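Local coordinates for protein AceL NrdHF-1-1 Intein (Metagenome, PDB 6ZGQ) that is a naturally split class 3 intein, here a linked and splice-inactive variant, whose active form splices itself out of a precursor and joins the flanking sequences, at residues E24-T27 with L28-V32; H60-A64 with G65-K69; E86-A89 with K90-E93; E93-E96 with D97-F100. All coordinates share one frame; numbering follows the deposited sequence.

Contact 1. Residues E24-T27 with L28-V32; sequences ENIT and LEDEV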
ATOM      1  N   GLU A  24       2.051  -8.762  -9.286  1.00  9.13           N
ATOM      2  CA  GLU A  24       3.082  -9.405 -10.134  1.00  9.62           C
ATOM      3  C   GLU A  24       2.698  -9.405 -11.618  1.00  9.61           C
ATOM      4  O   GLU A  24       3.555  -9.714 -12.456  1.00 10.09           O
ATOM      5  CB  GLU A  24       3.353 -10.850  -9.706  1.00  9.49           C
ATOM      6  CG  GLU A  24       2.144 -11.768  -9.835  1.00 10.42           C
ATOM      7  CD  GLU A  24       1.390 -11.958  -8.532  1.00 10.52           C
ATOM      8  OE1 GLU A  24       1.466 -11.077  -7.650  1.00 10.81           O
ATOM      9  OE2 GLU A  24       0.726 -13.001  -8.393  1.00 12.02           O
ATOM     10  N   ASN A  25       1.428  -9.100 -11.921  1.00  9.53           N
ATOM     11  CA  ASN A  25       0.904  -9.044 -13.299  1.00  9.92           C
ATOM     12  C   ASN A  25       0.741  -7.607 -13.813  1.00  9.76           C
ATOM     13  O   ASN A  25       0.366  -7.431 -14.969  1.00 10.55           O
ATOM     14  CB  ASN A  25      -0.438  -9.783 -13.407  1.00 10.02           C
ATOM     15  CG  ASN A  25      -0.313 -11.257 -13.104  1.00 10.94           C
ATOM     16  OD1 ASN A  25      -1.091 -11.808 -12.330  1.00 11.48           O
ATOM     17  ND2 ASN A  25       0.677 -11.901 -13.703  1.00 10.25           N
ATOM     18  N   ILE A  26       1.021  -6.600 -12.977  1.00  9.16           N
ATOM     19  CA  ILE A  26       0.931  -5.182 -13.383  1.00  9.12           C
ATOM     20  C   ILE A  26       2.051  -4.876 -14.392  1.00  9.46           C
ATOM     21  O   ILE A  26       3.204  -5.270 -14.162  1.00  9.91           O
ATOM     22  CB  ILE A  26       1.026  -4.229 -12.162  1.00  8.55           C
ATOM     23  CG1 ILE A  26      -0.217  -4.355 -11.258  1.00  7.65           C
ATOM     24  CG2 ILE A  26       1.244  -2.782 -12.605  1.00  8.33           C
ATOM     25  CD1 ILE A  26      -1.477  -3.738 -11.826  1.00  7.12           C
ATOM     26  N   THR A  27       1.685  -4.223 -15.506  1.00  8.99           N
ATOM     27  CA  THR A  27       2.623  -3.724 -16.532  1.00  9.98           C
ATOM     28  C   THR A  27       2.527  -2.193 -16.567  1.00 10.42           C
ATOM     29  O   THR A  27       1.668  -1.619 -15.885  1.00  9.94           O
ATOM     30  CB  THR A  27       2.294  -4.259 -17.945  1.00 11.91           C
ATOM     31  OG1 THR A  27       1.206  -3.505 -18.487  1.00 12.30           O
ATOM     32  CG2 THR A  27       1.944  -5.746 -17.942  1.00 13.27           C
ATOM     33  N   LEU A  28       3.388  -1.562 -17.371  1.00 10.50           N
ATOM     34  CA  LEU A  28       3.404  -0.104 -17.547  1.00 10.22           C
ATOM     35  C   LEU A  28       2.144   0.358 -18.308  1.00 11.19           C
ATOM     36  O   LEU A  28       1.810   1.548 -18.270  1.00 12.92           O
ATOM     37  CB  LEU A  28       4.681   0.323 -18.282  1.00  9.54           C
ATOM     38  CG  LEU A  28       5.988  -0.214 -17.690  1.00  9.20           C
ATOM     39  CD1 LEU A  28       7.168   0.197 -18.556  1.00  9.09           C
ATOM     40  CD2 LEU A  28       6.171   0.265 -16.259  1.00  9.16           C
ATOM     41  N   GLU A  29       1.454  -0.584 -18.968  1.00 12.73           N
ATOM     42  CA  GLU A  29       0.227  -0.309 -19.750  1.00 13.86           C
ATOM     43  C   GLU A  29      -1.061  -0.405 -18.914  1.00 11.59           C
ATOM     44  O   GLU A  29      -2.135  -0.061 -19.419  1.00 12.75           O
ATOM     45  CB  GLU A  29       0.138  -1.264 -20.941  1.00 16.99           C
ATOM     46  CG  GLU A  29       1.262  -1.085 -21.945  1.00 20.75           C
ATOM     47  CD  GLU A  29       0.839  -1.450 -23.348  1.00 24.71           C
ATOM     48  OE1 GLU A  29       0.386  -2.596 -23.551  1.00 29.80           O
ATOM     49  OE2 GLU A  29       0.960  -0.590 -24.248  1.00 31.58           O
ATOM     50  N   ASP A  30      -0.957  -0.861 -17.660  1.00 10.13           N
ATOM     51  CA  ASP A  30      -2.118  -0.936 -16.747  1.00  9.77           C
ATOM     52  C   ASP A  30      -2.473   0.470 -16.248  1.00  9.41           C
ATOM     53  O   ASP A  30      -1.599   1.334 -16.179  1.00  9.58           O
ATOM     54  CB  ASP A  30      -1.859  -1.880 -15.561  1.00  9.95           C
ATOM     55  CG  ASP A  30      -1.994  -3.339 -15.936  1.00 10.40           C
ATOM     56  OD1 ASP A  30      -3.043  -3.709 -16.486  1.00 11.15           O
ATOM     57  OD2 ASP A  30      -1.038  -4.104 -15.699  1.00 11.45           O
ATOM     58  N   GLU A  31      -3.750   0.669 -15.917  1.00  9.02           N
ATOM     59  CA  GLU A  31      -4.285   1.932 -15.389  1.00  9.15           C
ATOM     60  C   GLU A  31      -4.582   1.747 -13.897  1.00  8.55           C
ATOM     61  O   GLU A  31      -5.671   1.271 -13.542  1.00  8.97           O
ATOM     62  CB  GLU A  31      -5.550   2.323 -16.162  1.00 10.96           C
ATOM     63  CG  GLU A  31      -5.311   2.457 -17.654  1.00 12.30           C
ATOM     64  CD  GLU A  31      -6.575   2.813 -18.407  1.00 15.42           C
ATOM     65  OE1 GLU A  31      -7.358   1.895 -18.731  1.00 19.06           O
ATOM     66  OE2 GLU A  31      -6.778   4.013 -18.670  1.00 20.27           O
ATOM     67  N   VAL A  32      -3.631   2.160 -13.055  0.77  7.63           N
ATOM     68  CA  VAL A  32      -3.638   1.896 -11.607  0.77  7.56           C
ATOM     69  C   VAL A  32      -4.307   3.062 -10.887  0.77  7.73           C
ATOM     70  O   VAL A  32      -4.034   4.219 -11.234  0.77  8.20           O
ATOM     71  CB  VAL A  32      -2.186   1.711 -11.082  0.77  7.02           C
ATOM     72  CG1 VAL A  32      -2.137   1.603  -9.562  0.77  6.98           C
ATOM     73  CG2 VAL A  32      -1.539   0.488 -11.722  0.77  7.00           C
TER
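The carboxylate of D30 carries the tip of I26 over one face, with I26 CD1 4.2 Å from D30 CG, while the amide of T27 meets its OD2. T27 N reaches D30 OD2 over 2.7 Å, a short and nearly straight hydrogen bond (167°) that arrives on the anti side, 19° from the carboxylate plane. I26 CA sits close to the same oxygen, 3.2 Å from D30 OD2. The D30 torsion, with CG anti to its own carbonyl carbon (chi1 -78°), swings the acid back over the turn to meet this amide.

The second flat group is the T27 carbonyl, whose oxygen takes D30 N from above its plane at 3.3 Å and closes a type I turn from T27 to D30. T27 also bends its side chain into the turn: OG1 accepts from E29 N at 3.0 Å, an ST turn nested in the larger one. With an alanine in place of D30, the T27 amide would probably lose its acceptor and K21, which bridges to OD1, its carboxylate partner.

Next to the polar turn, I26 CD1 packs on V32 CG2, at 4.2 Å in one of the two conformers of V32. The loop joins strand 20-22 to strand 32-35 in this all-beta fold; I26 and V32 both rest on V14 of strand 13-15, and I26 also touches L134 of strand 128-135.

Contact 2. Residues H60-A64 with G65-K69; sequences HFEGA and GFDQK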
ATOM      1  N   HIS A  60       3.808  -7.081   8.452  1.00  8.80           N
ATOM      2  CA  HIS A  60       2.374  -7.340   8.274  1.00  8.62           C
ATOM      3  C   HIS A  60       1.601  -6.422   9.218  1.00  9.26           C
ATOM      4  O   HIS A  60       1.645  -6.620  10.441  1.00  9.38           O
ATOM      5  CB  HIS A  60       2.041  -8.822   8.535  1.00  8.21           C
ATOM      6  CG  HIS A  60       0.594  -9.156   8.344  1.00  8.79           C
ATOM      7  ND1 HIS A  60      -0.013 -10.217   8.977  1.00  9.37           N
ATOM      8  CD2 HIS A  60      -0.368  -8.557   7.605  1.00  9.30           C
ATOM      9  CE1 HIS A  60      -1.287 -10.264   8.629  1.00 10.38           C
ATOM     10  NE2 HIS A  60      -1.527  -9.270   7.792  1.00 10.47           N
ATOM     11  N   PHE A  61       0.970  -5.396   8.630  1.00  9.15           N
ATOM     12  CA  PHE A  61       0.055  -4.465   9.312  1.00  9.43           C
ATOM     13  C   PHE A  61      -1.366  -5.042   9.198  1.00  9.92           C
ATOM     14  O   PHE A  61      -1.779  -5.344   8.083  1.00 10.10           O
ATOM     15  CB  PHE A  61       0.116  -3.080   8.642  1.00  9.33           C
ATOM     16  CG  PHE A  61       1.441  -2.373   8.784  1.00  9.12           C
ATOM     17  CD1 PHE A  61       2.512  -2.691   7.958  1.00  8.78           C
ATOM     18  CD2 PHE A  61       1.609  -1.372   9.725  1.00  8.66           C
ATOM     19  CE1 PHE A  61       3.722  -2.032   8.080  1.00  8.76           C
ATOM     20  CE2 PHE A  61       2.820  -0.718   9.859  1.00  8.19           C
ATOM     21  CZ  PHE A  61       3.880  -1.048   9.035  1.00  8.59           C
ATOM     22  N   GLU A  62      -2.079  -5.217  10.321  1.00  9.98           N
ATOM     23  CA  GLU A  62      -3.420  -5.835  10.333  1.00 11.08           C
ATOM     24  C   GLU A  62      -4.315  -5.223  11.420  1.00 11.29           C
ATOM     25  O   GLU A  62      -3.962  -5.246  12.602  1.00 10.03           O
ATOM     26  CB  GLU A  62      -3.337  -7.359  10.531  1.00 12.43           C
ATOM     27  CG  GLU A  62      -4.689  -8.062  10.383  1.00 14.68           C
ATOM     28  CD  GLU A  62      -4.626  -9.580  10.444  1.00 18.44           C
ATOM     29  OE1 GLU A  62      -3.609 -10.137  10.904  1.00 20.11           O
ATOM     30  OE2 GLU A  62      -5.612 -10.228  10.031  1.00 21.85           O
ATOM     31  N   GLY A  63      -5.470  -4.697  11.008  1.00 12.00           N
ATOM     32  CA  GLY A  63      -6.510  -4.249  11.944  1.00 12.54           C
ATOM     33  C   GLY A  63      -7.558  -3.389  11.263  1.00 13.94           C
ATOM     34  O   GLY A  63      -7.203  -2.594  10.391  1.00 13.96           O
ATOM     35  N   ALA A  64      -8.826  -3.601  11.635  1.00 15.15           N
ATOM     36  CA  ALA A  64      -9.956  -2.714  11.316  1.00 17.41           C
ATOM     37  C   ALA A  64     -10.137  -2.444   9.815  1.00 17.41           C
ATOM     38  O   ALA A  64     -10.384  -1.297   9.424  1.00 19.13           O
ATOM     39  CB  ALA A  64      -9.809  -1.406  12.086  1.00 20.38           C
ATOM     40  N   GLY A  65     -10.028  -3.500   9.000  1.00 16.64           N
ATOM     41  CA  GLY A  65     -10.213  -3.429   7.538  1.00 16.95           C
ATOM     42  C   GLY A  65      -8.957  -3.019   6.782  1.00 14.97           C
ATOM     43  O   GLY A  65      -9.013  -2.856   5.559  1.00 15.09           O
ATOM     44  N   PHE A  66      -7.843  -2.851   7.509  1.00 13.60           N
ATOM     45  CA  PHE A  66      -6.511  -2.543   6.951  1.00 11.91           C
ATOM     46  C   PHE A  66      -5.632  -3.809   7.037  1.00 11.60           C
ATOM     47  O   PHE A  66      -5.465  -4.389   8.123  1.00 12.47           O
ATOM     48  CB  PHE A  66      -5.883  -1.365   7.723  1.00 11.84           C
ATOM     49  CG  PHE A  66      -4.604  -0.831   7.124  1.00 10.70           C
ATOM     50  CD1 PHE A  66      -4.630   0.019   6.032  1.00 10.91           C
ATOM     51  CD2 PHE A  66      -3.376  -1.164   7.676  1.00 10.42           C
ATOM     52  CE1 PHE A  66      -3.456   0.511   5.490  1.00 10.95           C
ATOM     53  CE2 PHE A  66      -2.197  -0.680   7.137  1.00 10.74           C
ATOM     54  CZ  PHE A  66      -2.236   0.155   6.037  1.00 10.58           C
ATOM     55  N   ASP A  67      -5.114  -4.256   5.892  1.00 10.81           N
ATOM     56  CA  ASP A  67      -4.125  -5.353   5.838  1.00 10.44           C
ATOM     57  C   ASP A  67      -3.131  -5.075   4.714  1.00  9.61           C
ATOM     58  O   ASP A  67      -3.544  -5.009   3.552  1.00  9.69           O
ATOM     59  CB  ASP A  67      -4.800  -6.714   5.614  1.00 11.78           C
ATOM     60  CG  ASP A  67      -3.891  -7.894   5.956  1.00 12.64           C
ATOM     61  OD1 ASP A  67      -2.842  -8.062   5.299  1.00 14.31           O
ATOM     62  OD2 ASP A  67      -4.226  -8.641   6.893  1.00 14.02           O
ATOM     63  N   GLN A  68      -1.853  -4.893   5.075  1.00  9.02           N
ATOM     64  CA  GLN A  68      -0.742  -4.744   4.120  1.00  8.79           C
ATOM     65  C   GLN A  68       0.428  -5.638   4.573  1.00  8.71           C
ATOM     66  O   GLN A  68       0.709  -5.723   5.778  1.00  8.48           O
ATOM     67  CB  GLN A  68      -0.328  -3.270   3.994  1.00  8.37           C
ATOM     68  CG  GLN A  68      -1.448  -2.406   3.425  1.00  9.10           C
ATOM     69  CD  GLN A  68      -1.024  -1.005   3.044  1.00 10.26           C
ATOM     70  OE1 GLN A  68       0.141  -0.619   3.176  1.00 10.16           O
ATOM     71  NE2 GLN A  68      -1.985  -0.228   2.561  1.00  9.80           N
ATOM     72  N   LYS A  69       1.036  -6.332   3.604  1.00  8.94           N
ATOM     73  CA  LYS A  69       2.208  -7.189   3.801  1.00  9.84           C
ATOM     74  C   LYS A  69       3.314  -6.602   2.910  1.00  9.56           C
ATOM     75  O   LYS A  69       3.227  -6.677   1.678  1.00 10.65           O
ATOM     76  CB  LYS A  69       1.855  -8.647   3.455  1.00 10.81           C
ATOM     77  CG  LYS A  69       0.755  -9.224   4.347  1.00 11.45           C
ATOM     78  CD  LYS A  69       0.432 -10.678   4.035  1.00 13.97           C
ATOM     79  CE  LYS A  69      -0.824 -11.148   4.753  1.00 14.96           C
ATOM     80  NZ  LYS A  69      -2.061 -10.784   4.008  1.00 18.48           N
TER
HETATM   81  O   HOH W   1      -6.632  -9.723   7.291  1.00 28.38           O
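H60 reaches diagonally to D67 across a beta hairpin, strand 57-63 returning as strand 66-70 through a two-residue type I' turn at A64 and G65. Both turn residues have positive phi, as this turn demands.

The backbone bonds form two reciprocal pairs, F61 with Q68 and G63 with F66. F61 N donates to Q68 O at 2.9 Å, and the other three bonds are of similar length.

Among the polar side chains, H60 NE2 gives a straight bond (169°) to D67 OD2 at 2.9 Å, leaving the imidazole in its own plane and meeting the carboxylate on the syn side, though 32° out of the carboxylate plane. CG anti to the backbone N in H60 (chi1 -179°) carries the ring across to the partner strand. D67 OD1 receives K69 NZ from above the carboxylate plane in a salt bridge, and that lysine has E146 as a second acidic partner. A water bridges E62 OE2 and D67 OD2, donating to both, which probably eases the closeness of the two acids. An asparagine in place of D67 would probably weaken the hold on the imidazole and deprive K69 of one of its two countercharges.

Apolar contacts lie on the opposite face, where F61 CB touches F66 CE2 at 3.7 Å, near the plane of the F66 ring. Q68 points to that face too, its OE1 hydrogen-bonded with T153 OG1 and its NE2 with S151 OG and V152 O.

Back on the polar face, K69 CE makes a CH-pi contact over the imidazole, 3.9 Å from the H60 ring centroid.

Contact 3. Residues E86-A89 with K90-E93; sequences ECLA and KDFE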
ATOM      1  N   GLU A  86       4.536  10.002   4.842  1.00 15.97           N
ATOM      2  CA  GLU A  86       5.122   8.681   4.575  1.00 13.69           C
ATOM      3  C   GLU A  86       6.120   8.328   5.685  1.00 12.69           C
ATOM      4  O   GLU A  86       6.650   9.228   6.353  1.00 13.54           O
ATOM      5  CB  GLU A  86       5.834   8.657   3.213  1.00 14.44           C
ATOM      6  CG  GLU A  86       6.839   9.787   3.043  1.00 16.63           C
ATOM      7  CD  GLU A  86       7.605   9.697   1.745  1.00 17.87           C
ATOM      8  OE1 GLU A  86       8.451   8.788   1.613  1.00 18.67           O
ATOM      9  OE2 GLU A  86       7.354  10.537   0.856  1.00 21.29           O
ATOM     10  N   CYS A  87       6.341   7.020   5.868  0.76 12.45           N
ATOM     11  CA  CYS A  87       7.317   6.440   6.814  0.76 12.52           C
ATOM     12  C   CYS A  87       7.643   5.015   6.350  0.76 12.04           C
ATOM     13  O   CYS A  87       6.725   4.304   5.920  0.76 12.35           O
ATOM     14  CB  CYS A  87       6.737   6.398   8.233  0.76 13.55           C
ATOM     15  SG  CYS A  87       7.890   5.864   9.520  0.76 14.07           S
ATOM     16  N   LEU A  88       8.921   4.616   6.414  1.00 11.72           N
ATOM     17  CA  LEU A  88       9.331   3.240   6.103  1.00 10.81           C
ATOM     18  C   LEU A  88       8.653   2.300   7.109  1.00 10.75           C
ATOM     19  O   LEU A  88       8.524   2.667   8.281  1.00 10.94           O
ATOM     20  CB  LEU A  88      10.856   3.127   6.163  1.00 10.70           C
ATOM     21  CG  LEU A  88      11.642   4.048   5.219  1.00 11.00           C
ATOM     22  CD1 LEU A  88      13.107   3.636   5.176  1.00 11.35           C
ATOM     23  CD2 LEU A  88      11.053   4.031   3.819  1.00 10.88           C
ATOM     24  N   ALA A  89       8.187   1.142   6.624  1.00 10.11           N
ATOM     25  CA  ALA A  89       7.465   0.134   7.416  1.00 10.31           C
ATOM     26  C   ALA A  89       8.207  -0.218   8.713  1.00 10.49           C
ATOM     27  O   ALA A  89       7.595  -0.230   9.780  1.00 10.92           O
ATOM     28  CB  ALA A  89       7.226  -1.112   6.574  1.00  9.74           C
ATOM     29  N   LYS A  90       9.516  -0.471   8.618  1.00 10.83           N
ATOM     30  CA  LYS A  90      10.342  -0.841   9.780  1.00 11.11           C
ATOM     31  C   LYS A  90      10.442   0.285  10.825  1.00 11.55           C
ATOM     32  O   LYS A  90      10.751  -0.004  11.989  1.00 12.17           O
ATOM     33  CB  LYS A  90      11.749  -1.271   9.333  1.00 12.16           C
ATOM     34  CG  LYS A  90      12.602  -0.153   8.745  1.00 13.48           C
ATOM     35  CD  LYS A  90      13.926  -0.669   8.218  1.00 14.89           C
ATOM     36  CE  LYS A  90      14.897   0.464   7.936  1.00 16.02           C
ATOM     37  NZ  LYS A  90      15.919   0.065   6.935  1.00 17.69           N
ATOM     38  N   ASP A  91      10.189   1.537  10.411  1.00 12.51           N
ATOM     39  CA  ASP A  91      10.298   2.726  11.276  1.00 12.49           C
ATOM     40  C   ASP A  91       8.947   3.167  11.852  1.00 11.75           C
ATOM     41  O   ASP A  91       8.943   3.942  12.809  1.00 12.18           O
ATOM     42  CB  ASP A  91      10.946   3.900  10.516  1.00 12.59           C
ATOM     43  CG  ASP A  91      12.388   3.622  10.139  1.00 13.66           C
ATOM     44  OD1 ASP A  91      13.111   3.030  10.967  1.00 14.44           O
ATOM     45  OD2 ASP A  91      12.788   3.976   9.013  1.00 14.67           O
ATOM     46  N   PHE A  92       7.827   2.678  11.297  1.00 11.29           N
ATOM     47  CA  PHE A  92       6.485   3.177  11.660  1.00 11.90           C
ATOM     48  C   PHE A  92       6.170   2.873  13.124  1.00 12.99           C
ATOM     49  O   PHE A  92       6.244   1.713  13.549  1.00 12.62           O
ATOM     50  CB  PHE A  92       5.373   2.617  10.756  1.00 11.93           C
ATOM     51  CG  PHE A  92       4.015   3.209  11.048  1.00 13.93           C
ATOM     52  CD1 PHE A  92       3.646   4.444  10.527  1.00 13.33           C
ATOM     53  CD2 PHE A  92       3.118   2.550  11.876  1.00 13.38           C
ATOM     54  CE1 PHE A  92       2.409   4.997  10.811  1.00 12.25           C
ATOM     55  CE2 PHE A  92       1.883   3.101  12.165  1.00 14.51           C
ATOM     56  CZ  PHE A  92       1.527   4.328  11.634  1.00 11.67           C
ATOM     57  N   GLU A  93       5.835   3.928  13.877  1.00 13.27           N
ATOM     58  CA  GLU A  93       5.385   3.830  15.273  1.00 15.48           C
ATOM     59  C   GLU A  93       3.940   4.326  15.348  1.00 15.85           C
ATOM     60  O   GLU A  93       3.675   5.505  15.103  1.00 17.16           O
ATOM     61  CB  GLU A  93       6.297   4.635  16.217  1.00 17.40           C
ATOM     62  CG  GLU A  93       7.749   4.153  16.249  1.00 20.58           C
ATOM     63  CD  GLU A  93       7.966   2.788  16.910  1.00 24.27           C
ATOM     64  OE1 GLU A  93       7.010   1.984  17.020  1.00 27.16           O
ATOM     65  OE2 GLU A  93       9.120   2.503  17.309  1.00 28.04           O
TER
HETATM   66  O   HOH W   2      11.141   6.168   7.790  1.00 24.31           O
HETATM   67  O   HOH W   3       6.913  -0.645  12.215  1.00 15.75           O
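L88 and D91 meet where the chain leaves a strand and turns: this is a local contact of two overlapping turns at the end of strand 83-88, an edge of the antiparallel beta framework expected for an intein's HINT fold. Two successive backbone bonds each span three residues. D91 N donates to L88 O at 2.9 Å and F92 N to A89 O at a longer 3.3 Å.

Side chains follow the same bend. L88 and D91 run alongside one another, pointing the same way, and the carboxylate oxygen D91 OD2 lies 3.5 Å from L88 CB. A water ties this pair together, accepting from L88 N and donating to D91 OD2 at 3.0 Å. In one of its two conformers, C87 holds SG anti to the backbone N (chi1 -174°) and so sets the sulfur against the returning chain; in that copy C87 SG is 3.8 Å from D91 CB. C87 CB lies at the edge of the F92 ring.

F92 has CG anti to its backbone N (chi1 -175°) and its ring turned into the protein, where it meets Y78 edge-to-face. A89 is likewise buried, its methyl packing on Y59 and F61 of strand 57-63. K90 instead extends outward, and its NZ is hydrogen-bonded to N73.

A second water joins two carbonyls of the turn, donating to A89 O at 2.6 Å and to F92 O at 2.8 Å.

Contact 4. Residues E93-E96 with D97-F100; sequences EPSE and DKYF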
ATOM      1  N   GLU A  93       5.835   3.928  13.877  1.00 13.27           N
ATOM      2  CA  GLU A  93       5.385   3.830  15.273  1.00 15.48           C
ATOM      3  C   GLU A  93       3.940   4.326  15.348  1.00 15.85           C
ATOM      4  O   GLU A  93       3.675   5.505  15.103  1.00 17.16           O
ATOM      5  CB  GLU A  93       6.297   4.635  16.217  1.00 17.40           C
ATOM      6  CG  GLU A  93       7.749   4.153  16.249  1.00 20.58           C
ATOM      7  CD  GLU A  93       7.966   2.788  16.910  1.00 24.27           C
ATOM      8  OE1 GLU A  93       7.010   1.984  17.020  1.00 27.16           O
ATOM      9  OE2 GLU A  93       9.120   2.503  17.309  1.00 28.04           O
ATOM     10  N   PRO A  94       2.985   3.422  15.659  1.00 15.00           N
ATOM     11  CA  PRO A  94       1.582   3.824  15.732  1.00 16.12           C
ATOM     12  C   PRO A  94       1.346   4.868  16.827  1.00 16.59           C
ATOM     13  O   PRO A  94       2.032   4.854  17.852  1.00 18.66           O
ATOM     14  CB  PRO A  94       0.829   2.510  16.030  1.00 15.97           C
ATOM     15  CG  PRO A  94       1.857   1.556  16.519  1.00 16.12           C
ATOM     16  CD  PRO A  94       3.168   1.984  15.925  1.00 15.55           C
ATOM     17  N   SER A  95       0.401   5.773  16.563  1.00 17.32           N
ATOM     18  CA  SER A  95      -0.051   6.803  17.508  1.00 16.94           C
ATOM     19  C   SER A  95      -1.514   7.149  17.187  1.00 16.84           C
ATOM     20  O   SER A  95      -1.970   6.906  16.055  1.00 16.82           O
ATOM     21  CB  SER A  95       0.839   8.045  17.435  1.00 19.15           C
ATOM     22  OG  SER A  95       0.934   8.529  16.110  1.00 19.62           O
ATOM     23  N   GLU A  96      -2.226   7.671  18.190  1.00 17.41           N
ATOM     24  CA  GLU A  96      -3.652   8.012  18.081  1.00 18.28           C
ATOM     25  C   GLU A  96      -3.901   9.125  17.053  1.00 18.60           C
ATOM     26  O   GLU A  96      -5.037   9.264  16.588  1.00 18.80           O
ATOM     27  CB  GLU A  96      -4.207   8.391  19.460  1.00 20.35           C
ATOM     28  CG  GLU A  96      -4.170   7.223  20.436  1.00 23.22           C
ATOM     29  CD  GLU A  96      -5.001   7.432  21.688  1.00 24.08           C
ATOM     30  OE1 GLU A  96      -5.026   8.557  22.230  1.00 27.88           O
ATOM     31  OE2 GLU A  96      -5.628   6.451  22.142  1.00 26.99           O
ATOM     32  N   ASP A  97      -2.843   9.872  16.692  1.00 19.14           N
ATOM     33  CA  ASP A  97      -2.915  11.021  15.768  1.00 19.57           C
ATOM     34  C   ASP A  97      -2.459  10.679  14.338  1.00 17.58           C
ATOM     35  O   ASP A  97      -2.484  11.567  13.470  1.00 19.46           O
ATOM     36  CB  ASP A  97      -2.134  12.232  16.335  1.00 20.91           C
ATOM     37  CG  ASP A  97      -0.613  12.111  16.177  1.00 24.31           C
ATOM     38  OD1 ASP A  97      -0.074  10.983  16.235  1.00 26.08           O
ATOM     39  OD2 ASP A  97       0.041  13.163  16.010  1.00 27.93           O
ATOM     40  N   LYS A  98      -2.053   9.418  14.105  1.00 14.69           N
ATOM     41  CA  LYS A  98      -1.676   8.916  12.764  1.00 13.17           C
ATOM     42  C   LYS A  98      -2.719   7.901  12.294  1.00 12.18           C
ATOM     43  O   LYS A  98      -3.011   6.951  13.029  1.00 11.55           O
ATOM     44  CB  LYS A  98      -0.292   8.250  12.775  1.00 14.01           C
ATOM     45  CG  LYS A  98       0.893   9.198  12.927  1.00 14.70           C
ATOM     46  CD  LYS A  98       2.203   8.428  12.969  1.00 15.86           C
ATOM     47  CE  LYS A  98       3.247   9.115  13.831  1.00 17.95           C
ATOM     48  NZ  LYS A  98       4.290   8.146  14.261  1.00 20.17           N
ATOM     49  N   TYR A  99      -3.237   8.099  11.078  1.00 11.16           N
ATOM     50  CA  TYR A  99      -4.371   7.344  10.529  1.00 10.82           C
ATOM     51  C   TYR A  99      -4.001   6.718   9.193  1.00 10.48           C
ATOM     52  O   TYR A  99      -3.511   7.432   8.317  1.00 10.66           O
ATOM     53  CB  TYR A  99      -5.566   8.284  10.329  1.00 12.19           C
ATOM     54  CG  TYR A  99      -6.028   8.920  11.612  1.00 13.68           C
ATOM     55  CD1 TYR A  99      -5.418  10.068  12.105  1.00 14.12           C
ATOM     56  CD2 TYR A  99      -7.060   8.363  12.345  1.00 14.18           C
ATOM     57  CE1 TYR A  99      -5.834  10.648  13.292  1.00 16.16           C
ATOM     58  CE2 TYR A  99      -7.481   8.930  13.532  1.00 15.46           C
ATOM     59  CZ  TYR A  99      -6.870  10.073  14.002  1.00 16.58           C
ATOM     60  OH  TYR A  99      -7.294  10.636  15.182  1.00 17.44           O
ATOM     61  N   PHE A 100      -4.220   5.400   9.058  1.00  9.50           N
ATOM     62  CA  PHE A 100      -4.124   4.694   7.770  1.00  9.16           C
ATOM     63  C   PHE A 100      -5.389   4.994   6.955  1.00  9.40           C
ATOM     64  O   PHE A 100      -6.431   5.336   7.541  1.00 10.74           O
ATOM     65  CB  PHE A 100      -3.923   3.182   7.967  1.00  8.42           C
ATOM     66  CG  PHE A 100      -2.568   2.813   8.510  1.00  8.52           C
ATOM     67  CD1 PHE A 100      -1.414   3.158   7.821  1.00  8.40           C
ATOM     68  CD2 PHE A 100      -2.448   2.108   9.700  1.00  8.24           C
ATOM     69  CE1 PHE A 100      -0.167   2.808   8.310  1.00  8.38           C
ATOM     70  CE2 PHE A 100      -1.205   1.771  10.205  1.00  8.41           C
ATOM     71  CZ  PHE A 100      -0.063   2.114   9.504  1.00  8.57           C
TER
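K98 runs back along S95 and ends on the backbone of E93. Its CB is 3.6 Å from S95 OG, and CG comes closer, 3.3 Å from the same hydroxyl oxygen. CD stays beside it at 3.4 Å from S95 OG, and CE is again 3.3 Å from S95 OG, so four methylenes in a row pass one hydroxyl. The tip, NZ, then donates to E93 O at 2.8 Å, in the carbonyl plane. The path begins with CG anti to the carbonyl carbon (chi1 -72°) and bends at chi3, which lets the chain skirt the serine before it reaches the carbonyl. The ammonium group also has an aromatic neighbour, for K98 makes a cation-pi contact with F92.

The backbone under this lysine is a type I beta turn from S95 to K98, the bend that leads the loop into strand 98-104, a central strand of the larger antiparallel sheet. K98 N closes it on S95 O at 3.2 Å.

S95 OG does not rest idle beside the methylenes: it donates to D97 OD1 at 2.7 Å, which makes a short link across the turn. The other oxygen of that acid, OD2, accepts from Q80 NE2. E96 OE2 forms a salt bridge with K114 NZ, while the carbonyl oxygen E96 O lies 3.0 Å from Y99 OH.

Contact 1 stands apart: its centre is 23 Å from that of contact 2, 26 Å from contact 3 and 31 Å from contact 4, and it lies across the chain's centre from all three. Contacts 2, 3 and 4 cluster, with centres 11 to 14 Å apart, and an aromatic core joins them. F66 of contact 2 stacks on F100 of contact 4, F66 CZ lying 3.6 Å from F100 CD1, and F61 CE2 is 3.9 Å from F92 CD2 of contact 3. F92 and F100 meet, with planes at about 35°. E93 belongs to both contacts 3 and 4, which carry the chain from strand 83-88 to strand 98-104. Geometry alone assigns none to the splicing centre.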